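Local coordinates for protein 4-alpha-glucanotransferase (PDB 1TZ7) that belongs to the amylomaltase (disproportionating enzyme) family, whose members are built around a barrel of eight parallel strands surrounded by helices, at residues V30-S35 and A467-P472; R375-A380 and E439-L444; I455-L460 and W481-D486. One frame throughout, in Å; residues are numbered along the deposited sequence.

Interaction 1 (V30-S35 and A467-P472); sequences VTSLPS and ARMNYP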
ATOM      1  N   VAL A  30       0.485  -3.753   8.093  1.00 24.34           N
ATOM      2  CA  VAL A  30       0.937  -4.970   8.754  1.00 23.71           C
ATOM      3  C   VAL A  30       2.141  -4.698   9.673  1.00 27.70           C
ATOM      4  O   VAL A  30       2.243  -5.278  10.743  1.00 23.92           O
ATOM      5  CB  VAL A  30       1.306  -6.068   7.712  1.00 24.69           C
ATOM      6  CG1 VAL A  30       1.867  -7.297   8.400  1.00 24.13           C
ATOM      7  CG2 VAL A  30       0.069  -6.445   6.864  1.00 32.06           C
ATOM      8  N   THR A  31       3.041  -3.805   9.244  1.00 27.87           N
ATOM      9  CA  THR A  31       4.272  -3.524  10.007  1.00 25.07           C
ATOM     10  C   THR A  31       3.960  -2.961  11.387  1.00 22.75           C
ATOM     11  O   THR A  31       4.730  -3.144  12.321  1.00 21.76           O
ATOM     12  CB  THR A  31       5.185  -2.528   9.247  1.00 31.32           C
ATOM     13  OG1 THR A  31       4.471  -1.314   8.976  1.00 20.27           O
ATOM     14  CG2 THR A  31       5.571  -3.065   7.870  1.00 20.60           C
ATOM     15  N   SER A  32       2.826  -2.269  11.503  1.00 25.43           N
ATOM     16  CA  SER A  32       2.460  -1.574  12.740  1.00 25.36           C
ATOM     17  C   SER A  32       1.904  -2.522  13.815  1.00 24.16           C
ATOM     18  O   SER A  32       1.770  -2.136  14.976  1.00 25.39           O
ATOM     19  CB  SER A  32       1.440  -0.469  12.446  1.00 28.00           C
ATOM     20  OG  SER A  32       1.979   0.492  11.564  1.00 28.86           O
ATOM     21  N   LEU A  33       1.588  -3.757  13.423  1.00 28.28           N
ATOM     22  CA  LEU A  33       1.159  -4.795  14.385  1.00 27.93           C
ATOM     23  C   LEU A  33       2.249  -5.009  15.439  1.00 28.21           C
ATOM     24  O   LEU A  33       3.438  -4.963  15.121  1.00 27.07           O
ATOM     25  CB  LEU A  33       0.905  -6.124  13.659  1.00 30.05           C
ATOM     26  CG  LEU A  33      -0.507  -6.556  13.201  1.00 31.66           C
ATOM     27  CD1 LEU A  33      -1.664  -5.679  13.605  1.00 25.15           C
ATOM     28  CD2 LEU A  33      -0.582  -7.036  11.747  1.00 29.03           C
ATOM     29  N   PRO A  34       1.844  -5.246  16.695  1.00 27.53           N
ATOM     30  CA  PRO A  34       2.796  -5.402  17.805  1.00 24.22           C
ATOM     31  C   PRO A  34       3.385  -6.826  17.935  1.00 26.21           C
ATOM     32  O   PRO A  34       3.377  -7.397  19.026  1.00 23.13           O
ATOM     33  CB  PRO A  34       1.947  -5.059  19.031  1.00 27.34           C
ATOM     34  CG  PRO A  34       0.560  -5.499  18.664  1.00 26.19           C
ATOM     35  CD  PRO A  34       0.444  -5.355  17.151  1.00 28.94           C
ATOM     36  N   SER A  35       3.897  -7.370  16.838  1.00 25.50           N
ATOM     37  CA  SER A  35       4.499  -8.698  16.852  1.00 24.00           C
ATOM     38  C   SER A  35       5.884  -8.652  17.503  1.00 32.52           C
ATOM     39  O   SER A  35       6.521  -7.602  17.535  1.00 22.70           O
ATOM     40  CB  SER A  35       4.608  -9.245  15.431  1.00 29.90           C
ATOM     41  OG  SER A  35       3.351  -9.211  14.775  1.00 29.16           O
ATOM     42  N   ALA A 467       3.399   9.592  16.245  1.00 25.34           N
ATOM     43  CA  ALA A 467       2.904   8.335  15.665  1.00 25.24           C
ATOM     44  C   ALA A 467       2.586   8.477  14.166  1.00 29.75           C
ATOM     45  O   ALA A 467       1.939   7.616  13.582  1.00 30.25           O
ATOM     46  CB  ALA A 467       1.670   7.863  16.419  1.00 29.29           C
ATOM     47  N   ARG A 468       3.049   9.563  13.558  1.00 30.71           N
ATOM     48  CA  ARG A 468       2.861   9.771  12.124  1.00 29.72           C
ATOM     49  C   ARG A 468       3.596   8.686  11.321  1.00 25.54           C
ATOM     50  O   ARG A 468       4.778   8.433  11.541  1.00 26.52           O
ATOM     51  CB  ARG A 468       3.373  11.152  11.719  1.00 32.40           C
ATOM     52  CG  ARG A 468       3.056  11.528  10.290  1.00 35.34           C
ATOM     53  CD  ARG A 468       3.375  12.987   9.943  1.00 31.13           C
ATOM     54  NE  ARG A 468       3.072  13.281   8.548  1.00 32.73           N
ATOM     55  CZ  ARG A 468       3.040  14.499   8.028  1.00 32.53           C
ATOM     56  NH1 ARG A 468       3.294  15.558   8.783  1.00 32.01           N
ATOM     57  NH2 ARG A 468       2.752  14.659   6.745  1.00 29.55           N
ATOM     58  N   MET A 469       2.889   8.058  10.399  1.00 25.30           N
ATOM     59  CA  MET A 469       3.452   6.968   9.621  1.00 29.54           C
ATOM     60  C   MET A 469       4.439   7.500   8.579  1.00 28.48           C
ATOM     61  O   MET A 469       5.576   7.050   8.513  1.00 34.18           O
ATOM     62  CB  MET A 469       2.335   6.171   8.934  1.00 28.67           C
ATOM     63  CG  MET A 469       2.790   4.846   8.342  1.00 32.22           C
ATOM     64  SD  MET A 469       3.520   3.718   9.578  1.00 31.74           S
ATOM     65  CE  MET A 469       3.209   2.119   8.787  1.00 33.05           C
ATOM     66  N   ASN A 470       4.000   8.466   7.772  1.00 30.35           N
ATOM     67  CA  ASN A 470       4.848   9.013   6.695  1.00 29.90           C
ATOM     68  C   ASN A 470       4.735  10.524   6.554  1.00 31.53           C
ATOM     69  O   ASN A 470       3.649  11.098   6.688  1.00 29.02           O
ATOM     70  CB  ASN A 470       4.511   8.348   5.355  1.00 29.81           C
ATOM     71  CG  ASN A 470       5.351   8.897   4.198  1.00 30.60           C
ATOM     72  OD1 ASN A 470       6.577   8.867   4.241  1.00 35.27           O
ATOM     73  ND2 ASN A 470       4.681   9.398   3.161  1.00 33.71           N
ATOM     74  N   TYR A 471       5.876  11.156   6.272  1.00 30.84           N
ATOM     75  CA  TYR A 471       5.952  12.582   5.998  1.00 37.50           C
ATOM     76  C   TYR A 471       6.421  12.775   4.545  1.00 33.38           C
ATOM     77  O   TYR A 471       7.609  12.681   4.260  1.00 34.74           O
ATOM     78  CB  TYR A 471       6.957  13.237   6.968  1.00 37.45           C
ATOM     79  CG  TYR A 471       6.756  14.732   7.194  1.00 38.49           C
ATOM     80  CD1 TYR A 471       6.647  15.617   6.117  1.00 48.26           C
ATOM     81  CD2 TYR A 471       6.692  15.257   8.487  1.00 46.96           C
ATOM     82  CE1 TYR A 471       6.469  16.987   6.324  1.00 58.94           C
ATOM     83  CE2 TYR A 471       6.515  16.625   8.704  1.00 53.87           C
ATOM     84  CZ  TYR A 471       6.404  17.483   7.619  1.00 55.70           C
ATOM     85  OH  TYR A 471       6.229  18.835   7.827  1.00 63.13           O
ATOM     86  N   PRO A 472       5.483  13.027   3.631  1.00 38.18           N
ATOM     87  CA  PRO A 472       5.817  13.163   2.207  1.00 44.54           C
ATOM     88  C   PRO A 472       6.867  14.241   1.962  1.00 50.06           C
ATOM     89  O   PRO A 472       6.831  15.295   2.606  1.00 44.64           O
ATOM     90  CB  PRO A 472       4.476  13.562   1.564  1.00 47.12           C
ATOM     91  CG  PRO A 472       3.443  13.097   2.508  1.00 41.56           C
ATOM     92  CD  PRO A 472       4.043  13.200   3.878  1.00 40.09           C
TER
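Ser32 and Met469 mark the closest approach of two non-strand backbones, their CA atoms 9.1 Å apart, so that only side chains bridge the distance between the short 3-10 turn at 30-32 and the loop at 467-472. The bridge is essentially one methionine. Met469 has CG anti to its own N (chi1 -168°) and bends at the next bond, which carries the terminal methyl toward two neighbouring hydroxyls. Its CE lies 3.4 Å from Ser32 OG and 3.7 Å from Thr31 OG1, while the sulfur stays farther back, SD being 4.1 Å from Ser32 OG. The touch is therefore van der Waals contact of a methyl with oxygens. Ser32 OG is engaged in polar terms elsewhere, in a hydrogen bond with Trp481 O.

Within 467-472, Arg468 NE donates to Asn470 O over 2.9 Å, reaching it from well above the carbonyl plane, and Arg468 NH1 lies over one face of the Tyr471 ring, toward the rim. Arg468 NH2 and Asn470 ND2 also bond to Asp405, through its O and OD1 respectively. The contact is buried. It joins the loop that follows strand 23-27, in which Leu33 packs against Ala46 and Phe49 of helix 44-56, to the long loop running from helix 457-460 to helix 491-500.

Interaction 2 (R375-A380 and E439-L444); sequences RVIEFA and EELIRL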
ATOM      1  N   ARG A 375     -12.245  10.960   0.884  1.00 29.35           N
ATOM      2  CA  ARG A 375     -12.350  12.208   1.641  1.00 22.93           C
ATOM      3  C   ARG A 375     -11.690  12.051   3.005  1.00 27.08           C
ATOM      4  O   ARG A 375     -11.659  10.966   3.568  1.00 27.17           O
ATOM      5  CB  ARG A 375     -13.814  12.612   1.818  1.00 28.20           C
ATOM      6  CG  ARG A 375     -14.590  12.745   0.523  1.00 31.01           C
ATOM      7  CD  ARG A 375     -14.255  13.992  -0.283  1.00 29.68           C
ATOM      8  NE  ARG A 375     -14.842  13.931  -1.619  1.00 31.07           N
ATOM      9  CZ  ARG A 375     -16.099  14.284  -1.914  1.00 35.19           C
ATOM     10  NH1 ARG A 375     -16.539  14.182  -3.159  1.00 36.84           N
ATOM     11  NH2 ARG A 375     -16.914  14.743  -0.967  1.00 29.39           N
ATOM     12  N   VAL A 376     -11.167  13.149   3.526  1.00 25.40           N
ATOM     13  CA  VAL A 376     -10.406  13.133   4.767  1.00 27.02           C
ATOM     14  C   VAL A 376     -10.835  14.317   5.614  1.00 25.05           C
ATOM     15  O   VAL A 376     -10.704  15.459   5.199  1.00 21.84           O
ATOM     16  CB  VAL A 376      -8.870  13.215   4.493  1.00 27.97           C
ATOM     17  CG1 VAL A 376      -8.077  13.009   5.780  1.00 34.03           C
ATOM     18  CG2 VAL A 376      -8.457  12.181   3.451  1.00 33.10           C
ATOM     19  N   ILE A 377     -11.356  14.044   6.802  1.00 24.93           N
ATOM     20  CA  ILE A 377     -11.947  15.101   7.627  1.00 25.65           C
ATOM     21  C   ILE A 377     -10.890  16.083   8.136  1.00 23.06           C
ATOM     22  O   ILE A 377     -11.209  17.216   8.500  1.00 23.66           O
ATOM     23  CB  ILE A 377     -12.742  14.499   8.804  1.00 26.77           C
ATOM     24  CG1 ILE A 377     -13.693  15.547   9.386  1.00 28.62           C
ATOM     25  CG2 ILE A 377     -11.799  13.971   9.881  1.00 28.01           C
ATOM     26  CD1 ILE A 377     -14.843  14.967  10.129  1.00 34.21           C
ATOM     27  N   GLU A 378      -9.633  15.650   8.147  1.00 24.73           N
ATOM     28  CA  GLU A 378      -8.512  16.534   8.499  1.00 28.94           C
ATOM     29  C   GLU A 378      -8.372  17.722   7.516  1.00 25.16           C
ATOM     30  O   GLU A 378      -7.824  18.763   7.868  1.00 30.02           O
ATOM     31  CB  GLU A 378      -7.205  15.736   8.537  1.00 33.12           C
ATOM     32  CG  GLU A 378      -6.082  16.439   9.262  1.00 44.17           C
ATOM     33  CD  GLU A 378      -4.878  15.555   9.466  1.00 34.15           C
ATOM     34  OE1 GLU A 378      -3.814  15.860   8.891  1.00 38.09           O
ATOM     35  OE2 GLU A 378      -4.992  14.553  10.206  1.00 27.20           O
ATOM     36  N   PHE A 379      -8.870  17.542   6.290  1.00 26.40           N
ATOM     37  CA  PHE A 379      -8.824  18.598   5.258  1.00 26.73           C
ATOM     38  C   PHE A 379     -10.082  19.494   5.273  1.00 30.10           C
ATOM     39  O   PHE A 379     -10.245  20.345   4.406  1.00 31.02           O
ATOM     40  CB  PHE A 379      -8.693  17.971   3.856  1.00 31.22           C
ATOM     41  CG  PHE A 379      -7.375  17.255   3.611  1.00 32.95           C
ATOM     42  CD1 PHE A 379      -7.269  16.322   2.583  1.00 35.72           C
ATOM     43  CD2 PHE A 379      -6.251  17.519   4.392  1.00 35.26           C
ATOM     44  CE1 PHE A 379      -6.071  15.663   2.342  1.00 45.91           C
ATOM     45  CE2 PHE A 379      -5.052  16.859   4.150  1.00 37.69           C
ATOM     46  CZ  PHE A 379      -4.966  15.930   3.122  1.00 43.91           C
ATOM     47  N   ALA A 380     -10.961  19.298   6.255  1.00 29.26           N
ATOM     48  CA  ALA A 380     -12.336  19.828   6.167  1.00 28.72           C
ATOM     49  C   ALA A 380     -12.469  21.274   6.668  1.00 24.83           C
ATOM     50  O   ALA A 380     -13.469  21.940   6.393  1.00 24.43           O
ATOM     51  CB  ALA A 380     -13.298  18.924   6.923  1.00 29.91           C
ATOM     52  N   GLU A 439     -12.293  11.864  19.154  1.00 26.95           N
ATOM     53  CA  GLU A 439     -13.628  11.304  19.330  1.00 29.68           C
ATOM     54  C   GLU A 439     -14.662  12.093  18.523  1.00 28.48           C
ATOM     55  O   GLU A 439     -15.528  11.511  17.875  1.00 26.35           O
ATOM     56  CB  GLU A 439     -14.010  11.312  20.808  1.00 25.17           C
ATOM     57  CG  GLU A 439     -15.331  10.631  21.113  1.00 41.85           C
ATOM     58  CD  GLU A 439     -15.752  10.795  22.561  1.00 48.58           C
ATOM     59  OE1 GLU A 439     -16.968  10.787  22.827  1.00 45.94           O
ATOM     60  OE2 GLU A 439     -14.864  10.935  23.434  1.00 50.72           O
ATOM     61  N   GLU A 440     -14.563  13.421  18.572  1.00 26.25           N
ATOM     62  CA  GLU A 440     -15.533  14.291  17.906  1.00 23.71           C
ATOM     63  C   GLU A 440     -15.484  14.111  16.396  1.00 27.33           C
ATOM     64  O   GLU A 440     -16.525  14.124  15.723  1.00 24.92           O
ATOM     65  CB  GLU A 440     -15.276  15.762  18.266  1.00 31.24           C
ATOM     66  CG  GLU A 440     -16.434  16.443  18.974  1.00 53.31           C
ATOM     67  CD  GLU A 440     -16.917  15.667  20.179  1.00 62.58           C
ATOM     68  OE1 GLU A 440     -17.959  14.987  20.072  1.00 59.43           O
ATOM     69  OE2 GLU A 440     -16.255  15.737  21.234  1.00 74.59           O
ATOM     70  N   LEU A 441     -14.279  13.931  15.862  1.00 23.09           N
ATOM     71  CA  LEU A 441     -14.094  13.822  14.421  1.00 23.76           C
ATOM     72  C   LEU A 441     -14.394  12.423  13.934  1.00 26.40           C
ATOM     73  O   LEU A 441     -14.825  12.239  12.804  1.00 26.63           O
ATOM     74  CB  LEU A 441     -12.663  14.225  14.029  1.00 25.97           C
ATOM     75  CG  LEU A 441     -12.294  15.703  14.268  1.00 35.06           C
ATOM     76  CD1 LEU A 441     -11.174  16.140  13.345  1.00 29.03           C
ATOM     77  CD2 LEU A 441     -13.502  16.607  14.100  1.00 38.30           C
ATOM     78  N   ILE A 442     -14.167  11.429  14.789  1.00 24.84           N
ATOM     79  CA  ILE A 442     -14.602  10.070  14.498  1.00 28.28           C
ATOM     80  C   ILE A 442     -16.127  10.035  14.343  1.00 22.31           C
ATOM     81  O   ILE A 442     -16.642   9.451  13.402  1.00 24.63           O
ATOM     82  CB  ILE A 442     -14.142   9.098  15.607  1.00 30.22           C
ATOM     83  CG1 ILE A 442     -12.646   8.784  15.447  1.00 29.32           C
ATOM     84  CG2 ILE A 442     -14.951   7.797  15.556  1.00 31.84           C
ATOM     85  CD1 ILE A 442     -11.996   8.224  16.705  1.00 32.68           C
ATOM     86  N   ARG A 443     -16.835  10.674  15.273  1.00 24.27           N
ATOM     87  CA  ARG A 443     -18.301  10.760  15.205  1.00 19.85           C
ATOM     88  C   ARG A 443     -18.769  11.408  13.901  1.00 26.11           C
ATOM     89  O   ARG A 443     -19.717  10.946  13.287  1.00 23.94           O
ATOM     90  CB  ARG A 443     -18.846  11.549  16.385  1.00 22.29           C
ATOM     91  CG  ARG A 443     -18.865  10.781  17.691  1.00 24.52           C
ATOM     92  CD  ARG A 443     -19.414  11.578  18.857  1.00 27.26           C
ATOM     93  NE  ARG A 443     -19.230  10.890  20.131  1.00 33.26           N
ATOM     94  CZ  ARG A 443     -20.126  10.073  20.686  1.00 40.18           C
ATOM     95  NH1 ARG A 443     -21.283   9.832  20.081  1.00 27.60           N
ATOM     96  NH2 ARG A 443     -19.863   9.495  21.853  1.00 41.33           N
ATOM     97  N   LEU A 444     -18.091  12.485  13.490  1.00 22.49           N
ATOM     98  CA  LEU A 444     -18.446  13.207  12.256  1.00 28.28           C
ATOM     99  C   LEU A 444     -18.269  12.305  11.021  1.00 29.02           C
ATOM    100  O   LEU A 444     -19.088  12.320  10.100  1.00 26.87           O
ATOM    101  CB  LEU A 444     -17.572  14.466  12.107  1.00 27.04           C
ATOM    102  CG  LEU A 444     -18.208  15.858  12.343  1.00 35.79           C
ATOM    103  CD1 LEU A 444     -19.503  15.795  13.105  1.00 28.56           C
ATOM    104  CD2 LEU A 444     -17.226  16.765  13.044  1.00 26.41           C
TER
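Ile377 is the residue of 375-380 that touches the helix, presenting both of its branches to one face of helix 437-447. The CD1 methyl meets Leu444 at CB, 3.4 Å away, short for two carbons, so the methyl is pressed hard against the helix. The same CD1 is 3.8 Å from the backbone oxygen Leu441 O, and thus sits against the helix backbone as well as a side chain. The shorter branch reaches Leu441, with Ile377 CG2 and Leu441 CD1 4.1 Å apart. The isoleucine runs roughly at right angles to Leu444 but more obliquely to Leu441. Its reach follows from chi1 of -162°, which sets CG1 anti to the backbone N and extends the long branch toward the helix.

Around this first shell, Leu441 also packs on Ile409, Trp412 and Leu424, and Leu444 on Tyr427 and Leu428, while Ile377 touches Tyr399. An MPD molecule, probably from the crystallisation liquor, lies about 4 Å from the side chain of Leu444. The backbone of Ile377 is held by a hydrogen bond to Tyr400 and by the 3-10 turn it opens, in which Phe379 N bonds to Val376 O over 3.0 Å. In this beta/alpha barrel of eight parallel strands the contact is plain apolar packing, joining the 3-10 turn that follows strand 373-376 to helix 437-447, which leads to strand 452-456.

Interaction 3 (I455-L460 and W481-D486); sequences IQMQDL and WRIKED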
ATOM      1  N   ILE A 455     -11.130   4.693  10.037  1.00 28.54           N
ATOM      2  CA  ILE A 455     -10.368   5.377  11.081  1.00 26.64           C
ATOM      3  C   ILE A 455      -8.920   4.895  11.041  1.00 28.70           C
ATOM      4  O   ILE A 455      -8.668   3.703  11.111  1.00 25.51           O
ATOM      5  CB  ILE A 455     -10.974   5.053  12.470  1.00 29.80           C
ATOM      6  CG1 ILE A 455     -12.482   5.344  12.484  1.00 32.64           C
ATOM      7  CG2 ILE A 455     -10.270   5.845  13.562  1.00 31.75           C
ATOM      8  CD1 ILE A 455     -13.218   4.679  13.627  1.00 32.55           C
ATOM      9  N   GLN A 456      -7.969   5.822  10.943  1.00 27.98           N
ATOM     10  CA  GLN A 456      -6.567   5.459  11.125  1.00 27.56           C
ATOM     11  C   GLN A 456      -6.342   5.019  12.567  1.00 30.16           C
ATOM     12  O   GLN A 456      -6.855   5.632  13.495  1.00 28.29           O
ATOM     13  CB  GLN A 456      -5.621   6.622  10.762  1.00 31.92           C
ATOM     14  CG  GLN A 456      -4.219   6.135  10.347  1.00 33.30           C
ATOM     15  CD  GLN A 456      -3.237   7.263  10.024  1.00 34.39           C
ATOM     16  OE1 GLN A 456      -2.119   7.001   9.573  1.00 30.56           O
ATOM     17  NE2 GLN A 456      -3.646   8.504  10.257  1.00 31.85           N
ATOM     18  N   MET A 457      -5.578   3.949  12.744  1.00 25.96           N
ATOM     19  CA  MET A 457      -5.429   3.325  14.057  1.00 27.30           C
ATOM     20  C   MET A 457      -4.919   4.335  15.080  1.00 30.14           C
ATOM     21  O   MET A 457      -5.354   4.335  16.221  1.00 25.18           O
ATOM     22  CB  MET A 457      -4.477   2.129  13.980  1.00 27.71           C
ATOM     23  CG  MET A 457      -4.375   1.334  15.276  1.00 32.51           C
ATOM     24  SD  MET A 457      -5.935   0.521  15.710  1.00 40.84           S
ATOM     25  CE  MET A 457      -5.383  -0.600  16.974  1.00 46.55           C
ATOM     26  N   GLN A 458      -4.002   5.205  14.649  1.00 30.68           N
ATOM     27  CA  GLN A 458      -3.407   6.217  15.535  1.00 24.33           C
ATOM     28  C   GLN A 458      -4.468   7.154  16.120  1.00 28.66           C
ATOM     29  O   GLN A 458      -4.316   7.655  17.238  1.00 30.35           O
ATOM     30  CB  GLN A 458      -2.361   7.049  14.771  1.00 29.96           C
ATOM     31  CG  GLN A 458      -1.099   6.281  14.396  1.00 27.03           C
ATOM     32  CD  GLN A 458      -1.137   5.754  12.969  1.00 29.28           C
ATOM     33  OE1 GLN A 458      -2.135   5.185  12.544  1.00 26.77           O
ATOM     34  NE2 GLN A 458      -0.054   5.950  12.234  1.00 27.07           N
ATOM     35  N   ASP A 459      -5.530   7.400  15.355  1.00 26.37           N
ATOM     36  CA  ASP A 459      -6.641   8.237  15.820  1.00 28.53           C
ATOM     37  C   ASP A 459      -7.486   7.501  16.861  1.00 27.39           C
ATOM     38  O   ASP A 459      -7.914   8.089  17.857  1.00 27.94           O
ATOM     39  CB  ASP A 459      -7.521   8.660  14.642  1.00 26.01           C
ATOM     40  CG  ASP A 459      -6.794   9.566  13.663  1.00 36.96           C
ATOM     41  OD1 ASP A 459      -5.774  10.182  14.054  1.00 27.79           O
ATOM     42  OD2 ASP A 459      -7.169   9.725  12.484  1.00 29.55           O
ATOM     43  N   LEU A 460      -7.719   6.214  16.622  1.00 27.26           N
ATOM     44  CA  LEU A 460      -8.408   5.363  17.591  1.00 27.69           C
ATOM     45  C   LEU A 460      -7.672   5.374  18.931  1.00 26.56           C
ATOM     46  O   LEU A 460      -8.297   5.351  19.996  1.00 22.35           O
ATOM     47  CB  LEU A 460      -8.499   3.928  17.064  1.00 28.85           C
ATOM     48  CG  LEU A 460      -9.790   3.147  17.350  1.00 46.02           C
ATOM     49  CD1 LEU A 460      -9.553   1.658  17.133  1.00 45.03           C
ATOM     50  CD2 LEU A 460     -10.312   3.404  18.751  1.00 44.39           C
ATOM     51  N   TRP A 481       6.165   3.490  12.548  1.00 24.80           N
ATOM     52  CA  TRP A 481       5.259   3.478  13.705  1.00 26.72           C
ATOM     53  C   TRP A 481       4.663   2.105  13.930  1.00 26.68           C
ATOM     54  O   TRP A 481       4.227   1.448  12.992  1.00 24.17           O
ATOM     55  CB  TRP A 481       4.121   4.483  13.558  1.00 29.86           C
ATOM     56  CG  TRP A 481       3.156   4.386  14.720  1.00 32.39           C
ATOM     57  CD1 TRP A 481       3.352   4.853  15.991  1.00 29.22           C
ATOM     58  CD2 TRP A 481       1.873   3.747  14.726  1.00 28.47           C
ATOM     59  NE1 TRP A 481       2.263   4.559  16.779  1.00 27.92           N
ATOM     60  CE2 TRP A 481       1.340   3.882  16.028  1.00 34.48           C
ATOM     61  CE3 TRP A 481       1.107   3.079  13.756  1.00 31.99           C
ATOM     62  CZ2 TRP A 481       0.087   3.377  16.382  1.00 34.12           C
ATOM     63  CZ3 TRP A 481      -0.132   2.582  14.114  1.00 28.29           C
ATOM     64  CH2 TRP A 481      -0.628   2.733  15.417  1.00 30.64           C
ATOM     65  N   ARG A 482       4.633   1.683  15.191  1.00 20.67           N
ATOM     66  CA  ARG A 482       3.954   0.452  15.581  1.00 27.97           C
ATOM     67  C   ARG A 482       3.083   0.684  16.802  1.00 28.75           C
ATOM     68  O   ARG A 482       3.367   1.558  17.631  1.00 25.50           O
ATOM     69  CB  ARG A 482       4.978  -0.646  15.894  1.00 27.35           C
ATOM     70  CG  ARG A 482       5.881  -1.012  14.732  1.00 32.08           C
ATOM     71  CD  ARG A 482       6.271  -2.484  14.697  1.00 32.38           C
ATOM     72  NE  ARG A 482       7.116  -2.858  15.829  1.00 33.80           N
ATOM     73  CZ  ARG A 482       7.119  -4.061  16.402  1.00 27.61           C
ATOM     74  NH1 ARG A 482       7.924  -4.300  17.422  1.00 23.49           N
ATOM     75  NH2 ARG A 482       6.315  -5.026  15.958  1.00 29.22           N
ATOM     76  N   ILE A 483       2.026  -0.104  16.914  1.00 24.54           N
ATOM     77  CA  ILE A 483       1.262  -0.205  18.147  1.00 23.74           C
ATOM     78  C   ILE A 483       2.167  -0.679  19.271  1.00 20.98           C
ATOM     79  O   ILE A 483       2.887  -1.669  19.118  1.00 23.79           O
ATOM     80  CB  ILE A 483       0.080  -1.204  17.961  1.00 25.08           C
ATOM     81  CG1 ILE A 483      -0.913  -0.668  16.926  1.00 28.70           C
ATOM     82  CG2 ILE A 483      -0.623  -1.455  19.285  1.00 29.30           C
ATOM     83  CD1 ILE A 483      -1.816  -1.753  16.319  1.00 32.71           C
ATOM     84  N   LYS A 484       2.129   0.035  20.404  1.00 25.94           N
ATOM     85  CA  LYS A 484       2.924  -0.322  21.586  1.00 36.88           C
ATOM     86  C   LYS A 484       2.030  -0.629  22.806  1.00 41.94           C
ATOM     87  O   LYS A 484       2.521  -1.062  23.849  1.00 49.01           O
ATOM     88  CB  LYS A 484       3.888   0.820  21.946  1.00 36.54           C
ATOM     89  CG  LYS A 484       4.916   1.140  20.871  1.00 43.17           C
ATOM     90  CD  LYS A 484       5.645   2.457  21.172  1.00 49.95           C
ATOM     91  CE  LYS A 484       6.119   3.143  19.896  1.00 64.88           C
ATOM     92  NZ  LYS A 484       4.986   3.709  19.103  1.00 50.66           N
ATOM     93  N   GLU A 485       0.724  -0.398  22.664  1.00 37.04           N
ATOM     94  CA  GLU A 485      -0.209  -0.499  23.792  1.00 36.57           C
ATOM     95  C   GLU A 485      -1.278  -1.558  23.514  1.00 34.68           C
ATOM     96  O   GLU A 485      -1.407  -2.036  22.392  1.00 26.18           O
ATOM     97  CB  GLU A 485      -0.876   0.865  24.053  1.00 33.95           C
ATOM     98  CG  GLU A 485      -1.861   1.299  22.960  1.00 36.33           C
ATOM     99  CD  GLU A 485      -2.231   2.775  23.047  1.00 53.04           C
ATOM    100  OE1 GLU A 485      -3.300   3.090  23.616  1.00 41.44           O
ATOM    101  OE2 GLU A 485      -1.458   3.615  22.544  1.00 55.54           O
ATOM    102  N   ASP A 486      -2.041  -1.915  24.548  1.00 31.66           N
ATOM    103  CA  ASP A 486      -3.174  -2.833  24.391  1.00 32.84           C
ATOM    104  C   ASP A 486      -4.372  -2.096  23.791  1.00 28.78           C
ATOM    105  O   ASP A 486      -5.156  -1.474  24.507  1.00 33.62           O
ATOM    106  CB  ASP A 486      -3.560  -3.454  25.744  1.00 28.35           C
ATOM    107  CG  ASP A 486      -4.686  -4.496  25.619  1.00 34.39           C
ATOM    108  OD1 ASP A 486      -5.100  -4.809  24.479  1.00 27.56           O
ATOM    109  OD2 ASP A 486      -5.209  -5.043  26.604  1.00 33.26           O
TER
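Stacking dominates here: the side-chain amide of Gln458 lies flat over the indole of Trp481, the two planes only 4° apart. Gln458 CG sits almost straight above the six-membered ring, 3.6 Å from its centroid, as a CH-pi contact, and the amide continues across the same face with NE2 3.5 Å from Trp481 CE3. A bend at chi2 (97°) brings the chain across the ring, and chi3 of -46° turns the amide plane parallel to it. Its polar end is fixed by a hydrogen bond from Gln458 NE2 to Ala467 O. On the opposite face of the indole lies Ile483 N, offset toward the rim.

The remaining contacts are apolar. Met457 comes to the ring edge near its plane, with CG 4.0 Å from Trp481 CH2, and its bent chain also delivers CE to Ile483 CD1 at 3.8 Å.

At the start of helix 457-460, Gln456 occupies the N-cap position and its O accepts from both Asp459 N and Leu460 N. Asp459 hydrogen-bonds through OD2 to Thr401 OG1 and Ser402 OG, and through OD1 to Ile409 N. The buried contact sets the loop leading to helix 491-500 against the short helix that directly continues strand 452-456, itself paired in parallel with strand 23-27.

How the interactions relate
Interactions 1 and 3 form one continuous region, their centres about 8 Å apart, and their segments alternate along the chain. Backbone bonding joins them directly, with Ser32 O and Ile483 N 2.8 Å apart, a probable hydrogen bond, so the loop after strand 23-27 meets both loop segments that follow helix 457-460. Interaction 2 stands farther out, its centre about 17 Å from that of interaction 3 and about 20 Å from that of interaction 1. It still touches interaction 3 through Ile442 CG2 and Ile455 CD1, 4.1 Å apart, where helix 437-447 packs on strand 452-456. Interactions 1 and 2 do not touch, their nearest atoms being about 7 Å apart. The MPD lies beside Leu444 of interaction 2.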